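Local coordinates for protein ribonuclease mar1, putative (Trypanosoma cruzi, PDB 1YZV) that is of unknown function but belongs to the isochorismatase superfamily and may be a ribonuclease, at residues Leu12-Gly17 / Glu109-Val114; Lys137-Val142 / Gly167-Thr172; Phe94-Pro99 / Leu125-Ala130. One frame throughout, in Å; residues are numbered along the deposited sequence.

All three contacts are largely buried, interaction 2 deepest: its centre lies about 9 Å from the chain centre, against about 12 Å for the other two. Interaction 2 joins two neighbouring strands of the parallel sheet by backbone bonds. Interaction 1 ties an irregular N-terminal segment to strand 110-118 through side-chain amide and charge, its K14-E111 end partly exposed. Interaction 3 lays a loop on helix 120-133 with a hydroxyl, a water and methyl groups. Interactions 1 and 2 share the sheet and touch, V113 O lying 2.9 Å from V139 N. A128 of interaction 3 meets V138, I140 and C168 of interaction 2. Interactions 1 and 3 do not touch.

Interaction 1 (Leu12-Gly17 / Glu109-Val114); sequences LLKHYG and EVEQVV
Two acceptors hold the side-chain nitrogen of Q112: NE2 donates to K14 O at 3.2 Å and also bonds to OG1 of T21 on strand 20-26. The bond to K14 O is nearly straight (171° at the hydrogen) and runs almost in the amide plane of Q112, although NE2 comes in tilted by 34° from the plane of the K14 carbonyl. The other end of the same amide accepts, with K14 N placed on an in-plane lone pair of Q112 OE1 at 3.0 Å. One side chain therefore engages both the N-H and the C=O of K14, which fixes the rotation of the amide. Q112 reaches across with CG between its own N and carbonyl carbon (chi1 65°) and an extended chain beyond. In the fold, strand 110-118 is an interior strand of the six-stranded parallel sheet of this isochorismatase-type alpha/beta protein, and residues 12-17 form irregular chain ahead of strand 20-26. Beside the amide, L13 supplies the apolar part. Its CD2 rests on Q112 CD at 3.5 Å and also meets the CB and CG of that residue, while CD1 touches V114 CG2 at 4.1 Å, the two side chains crossing at about a right angle. L13 also packs on V139 of strand 137-146 and on I176 of helix 173-181. Its backbone is held from outside the contact, N by the hydroxyl of Y169 and O by NZ of K182. At the more exposed margin, the extended K14 chain brings NZ to 2.9 Å from E111 OE1, a salt bridge made on the syn lone pair. The aliphatic K14 CD and CE both pass that same oxygen at 3.7 Å.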
# COMPACT_ATOMS: atom_id res chain seq x y z
N LEU A 12 7.85 -16.04 -3.84
CA LEU A 12 7.24 -16.08 -5.15
C LEU A 12 6.83 -17.52 -5.42
O LEU A 12 7.19 -18.42 -4.65
CB LEU A 12 8.24 -15.62 -6.19
CG LEU A 12 8.68 -14.15 -6.10
CD1 LEU A 12 9.78 -13.91 -7.07
CD2 LEU A 12 7.52 -13.21 -6.29
N LEU A 13 6.12 -17.74 -6.53
CA LEU A 13 5.80 -19.10 -6.97
C LEU A 13 7.11 -19.88 -7.13
O LEU A 13 8.13 -19.31 -7.51
CB LEU A 13 5.07 -19.07 -8.31
CG LEU A 13 3.65 -18.51 -8.28
CD1 LEU A 13 3.23 -18.16 -9.69
CD2 LEU A 13 2.69 -19.51 -7.64
N LYS A 14 7.09 -21.13 -6.73
CA LYS A 14 8.18 -22.06 -6.99
C LYS A 14 8.17 -22.45 -8.47
O LYS A 14 7.14 -22.31 -9.19
CB LYS A 14 8.03 -23.32 -6.14
CG LYS A 14 8.20 -23.07 -4.62
CD LYS A 14 8.13 -24.35 -3.80
CE LYS A 14 8.37 -24.08 -2.31
NZ LYS A 14 8.05 -25.27 -1.45
N HIS A 15 9.32 -22.94 -8.91
CA HIS A 15 9.48 -23.47 -10.24
C HIS A 15 8.49 -24.61 -10.43
O HIS A 15 8.21 -25.38 -9.48
CB HIS A 15 10.92 -23.97 -10.44
CG HIS A 15 11.21 -24.34 -11.85
ND1 HIS A 15 10.82 -25.54 -12.40
CD2 HIS A 15 11.81 -23.64 -12.84
CE1 HIS A 15 11.16 -25.57 -13.67
NE2 HIS A 15 11.71 -24.40 -13.98
N TYR A 16 7.94 -24.69 -11.64
CA TYR A 16 6.88 -25.63 -11.93
C TYR A 16 7.21 -27.07 -11.59
O TYR A 16 6.27 -27.86 -11.32
CB TYR A 16 6.39 -25.54 -13.37
CG TYR A 16 7.39 -25.94 -14.44
CD1 TYR A 16 7.61 -27.28 -14.76
CD2 TYR A 16 8.08 -24.97 -15.16
CE1 TYR A 16 8.55 -27.66 -15.73
CE2 TYR A 16 8.99 -25.33 -16.16
CZ TYR A 16 9.18 -26.69 -16.48
OH TYR A 16 10.13 -27.04 -17.45
N GLY A 17 8.48 -27.46 -11.62
CA GLY A 17 8.82 -28.83 -11.23
C GLY A 17 8.90 -29.10 -9.73
O GLY A 17 9.03 -30.23 -9.30
N GLU A 109 1.10 -32.08 -2.73
CA GLU A 109 1.84 -31.66 -3.94
C GLU A 109 1.30 -30.36 -4.61
O GLU A 109 2.04 -29.72 -5.34
CB GLU A 109 1.81 -32.78 -4.97
CG GLU A 109 0.41 -33.27 -5.28
CD GLU A 109 0.33 -34.39 -6.30
OE1 GLU A 109 1.41 -34.90 -6.73
OE2 GLU A 109 -0.81 -34.72 -6.72
N VAL A 110 0.01 -30.09 -4.47
CA VAL A 110 -0.58 -28.87 -5.04
C VAL A 110 -0.39 -27.73 -4.05
O VAL A 110 -1.20 -27.50 -3.16
CB VAL A 110 -2.08 -29.01 -5.38
CG1 VAL A 110 -2.56 -27.75 -6.10
CG2 VAL A 110 -2.31 -30.23 -6.25
N GLU A 111 0.77 -27.10 -4.13
CA GLU A 111 1.19 -26.14 -3.14
C GLU A 111 0.79 -24.71 -3.45
O GLU A 111 0.76 -23.88 -2.54
CB GLU A 111 2.71 -26.15 -2.99
CG GLU A 111 3.27 -27.36 -2.28
CD GLU A 111 4.81 -27.33 -2.18
OE1 GLU A 111 5.41 -26.22 -2.20
OE2 GLU A 111 5.40 -28.43 -2.08
N GLN A 112 0.52 -24.42 -4.72
CA GLN A 112 0.31 -23.05 -5.19
C GLN A 112 -0.76 -22.96 -6.26
O GLN A 112 -0.94 -23.86 -7.05
CB GLN A 112 1.63 -22.43 -5.63
CG GLN A 112 2.25 -23.11 -6.86
CD GLN A 112 3.72 -22.81 -7.04
OE1 GLN A 112 4.43 -22.37 -6.09
NE2 GLN A 112 4.21 -23.03 -8.28
N VAL A 113 -1.55 -21.89 -6.16
CA VAL A 113 -2.71 -21.66 -7.01
C VAL A 113 -2.54 -20.29 -7.62
O VAL A 113 -2.15 -19.33 -6.90
CB VAL A 113 -4.01 -21.73 -6.17
CG1 VAL A 113 -5.21 -21.18 -6.95
CG2 VAL A 113 -4.25 -23.24 -5.63
N VAL A 114 -2.69 -20.24 -8.93
CA VAL A 114 -2.77 -19.02 -9.68
C VAL A 114 -4.26 -18.76 -9.90
O VAL A 114 -4.96 -19.57 -10.53
CB VAL A 114 -2.02 -19.14 -11.02
CG1 VAL A 114 -2.29 -17.94 -11.92
CG2 VAL A 114 -0.53 -19.32 -10.76

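Interaction 2 (Lys137-Val142 / Gly167-Thr172)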
# COMPACT_ATOMS: atom_id res chain seq x y z
N LYS A 137 -0.24 -21.35 -1.06
CA LYS A 137 0.23 -20.10 -1.65
C LYS A 137 -0.76 -19.76 -2.73
O LYS A 137 -1.26 -20.64 -3.44
CB LYS A 137 1.63 -20.29 -2.27
CG LYS A 137 2.19 -18.99 -2.98
CD LYS A 137 3.61 -19.22 -3.55
CE LYS A 137 4.71 -19.15 -2.46
NZ LYS A 137 5.88 -20.05 -2.80
N VAL A 138 -1.17 -18.51 -2.78
CA VAL A 138 -2.12 -18.07 -3.81
C VAL A 138 -1.68 -16.74 -4.43
O VAL A 138 -1.27 -15.81 -3.73
CB VAL A 138 -3.62 -18.09 -3.30
CG1 VAL A 138 -3.79 -17.42 -2.01
CG2 VAL A 138 -4.58 -17.51 -4.34
N VAL A 139 -1.61 -16.71 -5.76
CA VAL A 139 -1.15 -15.54 -6.49
C VAL A 139 -2.26 -15.08 -7.38
O VAL A 139 -2.83 -15.90 -8.14
CB VAL A 139 0.11 -15.88 -7.32
CG1 VAL A 139 0.70 -14.59 -7.96
CG2 VAL A 139 1.09 -16.51 -6.41
N ILE A 140 -2.70 -13.85 -7.16
CA ILE A 140 -3.76 -13.27 -7.93
C ILE A 140 -3.12 -12.71 -9.24
O ILE A 140 -2.20 -11.91 -9.17
CB ILE A 140 -4.49 -12.14 -7.15
CG1 ILE A 140 -4.89 -12.58 -5.74
CG2 ILE A 140 -5.67 -11.60 -7.92
CD1 ILE A 140 -5.79 -13.73 -5.71
N ALA A 141 -3.70 -13.03 -10.40
CA ALA A 141 -3.28 -12.37 -11.65
C ALA A 141 -4.20 -11.20 -11.87
O ALA A 141 -5.28 -11.34 -12.45
CB ALA A 141 -3.37 -13.34 -12.83
N VAL A 142 -3.79 -10.03 -11.38
CA VAL A 142 -4.69 -8.88 -11.39
C VAL A 142 -5.21 -8.48 -12.77
O VAL A 142 -6.35 -7.96 -12.91
CB VAL A 142 -4.04 -7.64 -10.63
CG1 VAL A 142 -2.80 -7.09 -11.31
CG2 VAL A 142 -5.07 -6.49 -10.41
N GLY A 167 1.09 -15.63 2.54
CA GLY A 167 1.09 -16.45 1.35
C GLY A 167 0.11 -16.14 0.23
O GLY A 167 0.04 -16.90 -0.71
N CYS A 168 -0.52 -14.96 0.23
CA CYS A 168 -1.31 -14.48 -0.88
C CYS A 168 -0.66 -13.20 -1.36
O CYS A 168 -0.47 -12.28 -0.57
CB CYS A 168 -2.72 -14.16 -0.44
SG CYS A 168 -3.71 -13.30 -1.68
N TYR A 169 -0.26 -13.16 -2.62
CA TYR A 169 0.12 -11.89 -3.23
C TYR A 169 -0.43 -11.65 -4.62
O TYR A 169 -1.06 -12.53 -5.24
CB TYR A 169 1.61 -11.77 -3.27
CG TYR A 169 2.24 -12.75 -4.18
CD1 TYR A 169 2.68 -13.98 -3.68
CD2 TYR A 169 2.71 -12.35 -5.46
CE1 TYR A 169 3.34 -14.87 -4.51
CE2 TYR A 169 3.37 -13.22 -6.30
CZ TYR A 169 3.63 -14.52 -5.85
OH TYR A 169 4.38 -15.41 -6.63
N ILE A 170 -0.28 -10.42 -5.07
CA ILE A 170 -0.89 -10.00 -6.32
C ILE A 170 0.21 -9.77 -7.32
O ILE A 170 1.18 -9.00 -7.06
CB ILE A 170 -1.68 -8.68 -6.16
CG1 ILE A 170 -2.66 -8.80 -5.01
CG2 ILE A 170 -2.32 -8.28 -7.49
CD1 ILE A 170 -3.68 -9.66 -5.27
N SER A 171 0.03 -10.37 -8.48
CA SER A 171 1.01 -10.28 -9.57
C SER A 171 0.26 -10.12 -10.90
O SER A 171 -0.91 -9.71 -10.91
CB SER A 171 1.94 -11.52 -9.55
OG SER A 171 3.09 -11.35 -10.35
N THR A 172 1.00 -10.20 -12.00
CA THR A 172 0.38 -10.16 -13.35
C THR A 172 0.71 -11.44 -14.08
O THR A 172 1.73 -12.05 -13.81
CB THR A 172 0.85 -8.93 -14.17
OG1 THR A 172 2.27 -8.95 -14.27
CG2 THR A 172 0.39 -7.63 -13.54
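V139 and Y169 form the tight centre of this contact between parallel strands 137-146 and 168-171, which the crossover through helix 150-161 joins as a beta-alpha-beta unit; strand 168-171 is an outermost strand of the chain's sheet. CG1 of V139 lies over one face of the Y169 ring, 3.4 Å from CE2, and V139 CG2 comes to 3.3 Å from CZ. Tyrosine CG sits between the backbone N and carbonyl carbon (chi1 67°), a placement from which the ring lies against V139. Backbone bonds join the strands: I140 N bonds Y169 O and S171 N bonds I140 O, each at 2.8 Å. On the other face of the sheet V138 CG1 is 3.8 Å from C168 CB. The V142 end is also close, with V142 CB 3.6 Å from I170 CG2 and V142 N bonded to S171 O; T172, in the N-cap position of helix 173-181, bonds D152 of the second subunit through OG1. Packing is looser at the partly exposed K137 and G167. K137 CD only nears the edge of the Y169 ring, 4.5 Å from CE1. G167 O accepts V138 N and also receives a CA-H...O contact from K137 CA at 3.3 Å.

Interaction 3 (Phe94-Pro99 / Leu125-Ala130)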
# COMPACT_ATOMS: atom_id res chain seq x y z
N PHE A 94 -19.54 -18.71 -3.09
CA PHE A 94 -18.79 -17.66 -3.80
C PHE A 94 -17.34 -18.14 -3.97
O PHE A 94 -16.82 -18.20 -5.10
CB PHE A 94 -18.90 -16.31 -3.11
CG PHE A 94 -20.30 -15.80 -3.01
CD1 PHE A 94 -21.17 -15.93 -4.08
CD2 PHE A 94 -20.75 -15.24 -1.84
CE1 PHE A 94 -22.49 -15.51 -3.97
CE2 PHE A 94 -22.02 -14.71 -1.75
CZ PHE A 94 -22.93 -14.91 -2.81
N ALA A 95 -16.75 -18.64 -2.90
CA ALA A 95 -15.42 -19.33 -2.99
C ALA A 95 -15.47 -20.60 -3.87
O ALA A 95 -16.44 -21.35 -3.85
CB ALA A 95 -14.89 -19.64 -1.63
N MET A 96 -14.37 -20.87 -4.58
CA MET A 96 -14.30 -21.96 -5.54
C MET A 96 -14.08 -23.31 -4.86
O MET A 96 -14.23 -24.33 -5.54
CB MET A 96 -13.19 -21.73 -6.56
CG MET A 96 -13.40 -20.53 -7.46
SD MET A 96 -11.97 -20.29 -8.53
CE MET A 96 -11.97 -21.78 -9.52
N LEU A 97 -13.91 -23.33 -3.54
CA LEU A 97 -13.42 -24.54 -2.85
C LEU A 97 -14.55 -25.45 -2.43
O LEU A 97 -14.70 -25.80 -1.24
CB LEU A 97 -12.51 -24.18 -1.67
CG LEU A 97 -11.15 -23.64 -2.09
CD1 LEU A 97 -10.41 -23.26 -0.82
CD2 LEU A 97 -10.35 -24.70 -2.83
N VAL A 98 -15.36 -25.78 -3.41
CA VAL A 98 -16.52 -26.61 -3.19
C VAL A 98 -16.06 -28.07 -3.14
O VAL A 98 -14.95 -28.40 -3.57
CB VAL A 98 -17.58 -26.34 -4.27
CG1 VAL A 98 -18.09 -24.88 -4.16
CG2 VAL A 98 -17.04 -26.57 -5.68
N PRO A 99 -16.89 -28.95 -2.56
CA PRO A 99 -16.48 -30.36 -2.38
C PRO A 99 -15.93 -31.08 -3.63
O PRO A 99 -15.01 -31.85 -3.50
CB PRO A 99 -17.75 -31.04 -1.86
CG PRO A 99 -18.55 -29.94 -1.19
CD PRO A 99 -18.21 -28.66 -1.94
N LEU A 125 -11.80 -12.83 -4.17
CA LEU A 125 -11.47 -12.54 -2.80
C LEU A 125 -11.72 -13.72 -1.85
O LEU A 125 -10.86 -14.03 -1.01
CB LEU A 125 -12.28 -11.34 -2.31
CG LEU A 125 -11.99 -10.86 -0.89
CD1 LEU A 125 -10.56 -10.43 -0.75
CD2 LEU A 125 -12.95 -9.75 -0.44
N GLN A 126 -12.95 -14.22 -1.85
CA GLN A 126 -13.31 -15.32 -0.96
C GLN A 126 -12.55 -16.64 -1.24
O GLN A 126 -12.27 -17.39 -0.32
CB GLN A 126 -14.84 -15.55 -0.92
CG GLN A 126 -15.56 -14.28 -0.46
CD GLN A 126 -16.99 -14.47 -0.11
OE1 GLN A 126 -17.41 -15.56 0.32
NE2 GLN A 126 -17.76 -13.39 -0.27
N THR A 127 -12.23 -16.91 -2.49
CA THR A 127 -11.40 -18.06 -2.85
C THR A 127 -9.98 -17.92 -2.29
O THR A 127 -9.43 -18.87 -1.75
CB THR A 127 -11.38 -18.27 -4.40
OG1 THR A 127 -12.72 -18.45 -4.89
CG2 THR A 127 -10.53 -19.47 -4.80
N ALA A 128 -9.39 -16.73 -2.42
CA ALA A 128 -8.06 -16.47 -1.87
C ALA A 128 -8.06 -16.73 -0.37
O ALA A 128 -7.16 -17.38 0.14
CB ALA A 128 -7.60 -15.04 -2.15
N ALA A 129 -9.06 -16.19 0.32
CA ALA A 129 -9.15 -16.37 1.74
C ALA A 129 -9.25 -17.84 2.11
O ALA A 129 -8.62 -18.29 3.06
CB ALA A 129 -10.36 -15.58 2.31
N ALA A 130 -10.11 -18.57 1.41
CA ALA A 130 -10.29 -20.02 1.65
C ALA A 130 -8.99 -20.83 1.40
O ALA A 130 -8.63 -21.70 2.20
CB ALA A 130 -11.43 -20.55 0.77
O HOH W 1 -17.75 -18.28 -0.17
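M96 N donates to T127 OG1 at 2.9 Å in a somewhat bent bond (144° at the hydrogen), the direct polar link of the contact. The hydroxyl is gripped twice, since OG1 also bonds C123 O one turn back along the helix. With chi1 at -58°, OG1 stands beside its own backbone N and anti to the carbonyl carbon, where both M96 N and C123 O can reach it. A second polar link runs through a water, which accepts A95 N at 2.9 Å and donates to Q126 OE1 at 2.8 Å. The amide nitrogen of Q126 bonds instead to M178 O of the third subunit, leaving both ends of that amide engaged. The segments belong to helix 120-133, which follows strand 110-118 in the alpha/beta fold, and to the loop between strand 87-91 and helix 102-105; an inverse gamma turn centred on L97 bends that loop. The F94 ring lies alongside Q126 and points the same way, ring and amide planes 89° apart, with OE1 at the ring edge and in its plane. The apolar contacts are made by methyl and methylene groups. L97 CD1 packs on A130 CB, and A95 CB meets the same methyl at 4.3 Å. M96 CB faces T127 CG2 at 3.9 Å, and the methionine also packs on F24 and C26 of strand 20-26.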